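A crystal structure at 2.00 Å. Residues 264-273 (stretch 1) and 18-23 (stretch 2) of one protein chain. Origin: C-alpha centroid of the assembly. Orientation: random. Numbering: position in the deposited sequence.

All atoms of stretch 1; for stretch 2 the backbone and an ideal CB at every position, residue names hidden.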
# COMPACT_ATOMS: atom_id res chain seq x y z
N THR A 264 -13.04 9.08 -5.27
CA THR A 264 -12.86 7.64 -5.38
C THR A 264 -12.40 7.04 -4.06
O THR A 264 -12.86 5.97 -3.66
CB THR A 264 -11.83 7.29 -6.47
OG1 THR A 264 -12.13 8.03 -7.66
CG2 THR A 264 -11.87 5.81 -6.79
N ILE A 265 -11.48 7.73 -3.39
CA ILE A 265 -10.95 7.27 -2.11
C ILE A 265 -12.06 7.20 -1.06
O ILE A 265 -12.16 6.22 -0.32
CB ILE A 265 -9.80 8.18 -1.63
CG1 ILE A 265 -8.65 8.16 -2.64
CG2 ILE A 265 -9.30 7.74 -0.25
CD1 ILE A 265 -7.60 9.24 -2.43
N LYS A 266 -12.91 8.22 -1.02
CA LYS A 266 -14.01 8.27 -0.06
C LYS A 266 -15.01 7.14 -0.28
O LYS A 266 -15.47 6.51 0.68
CB LYS A 266 -14.76 9.60 -0.15
CG LYS A 266 -14.09 10.76 0.57
CD LYS A 266 -14.99 11.99 0.58
CE LYS A 266 -14.37 13.16 1.31
NZ LYS A 266 -15.27 14.35 1.32
N ASN A 267 -15.36 6.89 -1.54
CA ASN A 267 -16.31 5.84 -1.86
C ASN A 267 -15.82 4.44 -1.53
O ASN A 267 -16.61 3.56 -1.21
CB ASN A 267 -16.75 5.94 -3.32
CG ASN A 267 -17.70 7.10 -3.55
OD1 ASN A 267 -18.29 7.62 -2.60
ND2 ASN A 267 -17.85 7.51 -4.80
N ILE A 268 -14.50 4.23 -1.60
CA ILE A 268 -13.93 2.93 -1.26
C ILE A 268 -14.02 2.77 0.26
O ILE A 268 -14.32 1.69 0.76
CB ILE A 268 -12.47 2.81 -1.75
CG1 ILE A 268 -12.43 2.82 -3.27
CG2 ILE A 268 -11.84 1.52 -1.22
CD1 ILE A 268 -11.04 2.74 -3.85
N ILE A 269 -13.78 3.86 0.98
CA ILE A 269 -13.86 3.86 2.44
C ILE A 269 -15.30 3.57 2.88
O ILE A 269 -15.53 2.78 3.81
CB ILE A 269 -13.41 5.22 3.03
CG1 ILE A 269 -11.92 5.44 2.82
CG2 ILE A 269 -13.75 5.30 4.52
CD1 ILE A 269 -11.44 6.84 3.18
N LYS A 270 -16.26 4.21 2.21
CA LYS A 270 -17.68 4.03 2.52
C LYS A 270 -18.16 2.59 2.38
O LYS A 270 -19.22 2.24 2.92
CB LYS A 270 -18.55 4.96 1.68
CG LYS A 270 -18.50 6.42 2.10
CD LYS A 270 -19.58 7.21 1.38
CE LYS A 270 -19.64 8.66 1.86
NZ LYS A 270 -20.83 9.38 1.32
N ASN A 271 -17.40 1.76 1.67
CA ASN A 271 -17.78 0.36 1.50
C ASN A 271 -17.76 -0.40 2.83
O ASN A 271 -18.46 -1.39 2.98
CB ASN A 271 -16.88 -0.35 0.49
CG ASN A 271 -17.29 -1.79 0.25
OD1 ASN A 271 -16.63 -2.71 0.71
ND2 ASN A 271 -18.40 -1.99 -0.45
N ASN A 272 -16.94 0.05 3.78
CA ASN A 272 -16.85 -0.60 5.09
C ASN A 272 -18.07 -0.23 5.93
O ASN A 272 -18.62 0.86 5.77
CB ASN A 272 -15.58 -0.16 5.82
CG ASN A 272 -14.33 -0.38 5.01
OD1 ASN A 272 -13.88 -1.51 4.84
ND2 ASN A 272 -13.76 0.71 4.50
N LYS A 273 -18.48 -1.12 6.83
CA LYS A 273 -19.64 -0.84 7.68
C LYS A 273 -19.25 -0.15 8.99
O LYS A 273 -18.44 -0.67 9.77
CB LYS A 273 -20.43 -2.12 7.99
CG LYS A 273 -21.88 -1.85 8.39
CD LYS A 273 -22.30 -2.50 9.71
CE LYS A 273 -22.54 -4.00 9.58
NZ LYS A 273 -21.29 -4.79 9.32
N UNK A 18 -10.93 -8.09 6.54
CA UNK A 18 -12.35 -7.83 6.37
C UNK A 18 -12.64 -6.40 5.91
O UNK A 18 -13.80 -5.98 5.88
CB UNK A 18 -13.08 -8.11 7.68
N UNK A 19 -11.60 -5.67 5.52
CA UNK A 19 -11.77 -4.28 5.10
C UNK A 19 -11.54 -3.98 3.63
O UNK A 19 -10.94 -4.77 2.90
CB UNK A 19 -10.82 -3.40 5.92
N UNK A 20 -12.04 -2.82 3.21
CA UNK A 20 -11.86 -2.30 1.86
C UNK A 20 -10.91 -1.12 2.10
O UNK A 20 -11.28 -0.12 2.72
CB UNK A 20 -13.17 -1.90 1.18
N UNK A 21 -9.67 -1.26 1.65
CA UNK A 21 -8.67 -0.23 1.88
C UNK A 21 -8.13 0.43 0.62
O UNK A 21 -7.76 -0.27 -0.33
CB UNK A 21 -7.50 -0.83 2.66
N UNK A 22 -8.09 1.77 0.59
CA UNK A 22 -7.58 2.54 -0.56
C UNK A 22 -6.06 2.59 -0.42
O UNK A 22 -5.54 2.84 0.67
CB UNK A 22 -8.18 3.95 -0.62
N UNK A 23 -5.35 2.37 -1.52
CA UNK A 23 -3.89 2.42 -1.48
C UNK A 23 -3.35 3.07 -2.73
O UNK A 23 -4.09 3.29 -3.69
CB UNK A 23 -3.30 1.02 -1.32

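Stretch 1 carries helix 264-269 and a type I turn from Ile269 to Asn272, and residues 20-23 of stretch 2 pass it as a strand running nearly antiparallel to the helix, with an angle of 160° between the two directions.

Position 18 lies before the strand. Its CA-to-CB bond points sideways, and no atom of stretch 1 comes within 5.5 Å of the ideal CB, so this contact sets little constraint on the side chain. The residue is Ala18. Its contribution is through the backbone: a water donates to Ala18 O (2.9 Å) and to Asn272 OD1 (3.0 Å), bridging the stretches.

At position 19 the CB again points sideways, and the ideal CB lies 3.8 Å from Asn272 OD1. Beyond the edge of the amide there is open space as far as stretch 1 is concerned, so a range of side chains, polar or apolar, could be accommodated. The deposited residue is Leu19, with chi1 m and chi2 t; its CD2 packs 3.6 Å from Asn272 OD1.

Position 20 points toward stretch 1, into a strongly polar setting. The Asn272 side chain pairs with its backbone, whatever the side chain: N of position 20 donates to Asn272 OD1 (2.8 Å), and Asn272 ND2 donates to O of position 20 (3.2 Å). The same ND2 also donates to Ile269 O (2.8 Å), tying the turn to the strand. The ideal CB is 3.6 Å from Asn271 OD1, 3.7 Å from Asn272 OD1 and 3.8 Å from Ile268 O. Three oxygens so near favor a small side chain, preferably one with a donor; serine or cysteine would be candidates, and alanine would leave Asn271 OD1 without a partner from this position. It is Ser20, whose OG in the m rotamer donates to Asn271 OD1 at 2.6 Å.

Position 21 points away, as alternation along a strand predicts, and stretch 1 does not select its side chain. A beta-branched residue would suit the extended backbone (phi/psi -117/131). It is Ile21, whose CG1 comes no closer than 6.0 Å to Asn272 OD1, its nearest atom in stretch 1.

Position 22 faces the helix again, now over an apolar surface: the ideal CB is 4.0 Å from Ile265 CG2 and 4.4 Å from Ile268 CG2. A compact apolar group such as valine, alanine or proline would fit, and a phi of -83° admits the last. Pro22 is found, its CB 4.0 Å from Ile265 CG2 and its CG 4.0 Å from Ile268 CG2 and 3.8 Å from Ile269 CG1.

Position 23 is out of reach, and its phi/psi of -141/168 suits most residues; it is Gly23.

Stretch 2, residues 18-23: ALSIPG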
# COMPACT_ATOMS: atom_id res chain seq x y z
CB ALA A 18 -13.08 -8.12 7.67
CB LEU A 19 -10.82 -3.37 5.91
CG LEU A 19 -10.91 -3.32 7.43
CD1 LEU A 19 -9.76 -2.48 7.97
CD2 LEU A 19 -12.24 -2.73 7.84
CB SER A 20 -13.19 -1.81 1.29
OG SER A 20 -14.09 -2.89 1.15
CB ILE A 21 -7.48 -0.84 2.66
CG1 ILE A 21 -7.99 -1.52 3.93
CG2 ILE A 21 -6.44 0.23 2.99
CD1 ILE A 21 -6.96 -2.40 4.61
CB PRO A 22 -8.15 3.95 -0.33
CG PRO A 22 -9.17 3.79 0.78
CD PRO A 22 -8.63 2.68 1.61
O HOH W 1 -15.68 -3.94 4.97
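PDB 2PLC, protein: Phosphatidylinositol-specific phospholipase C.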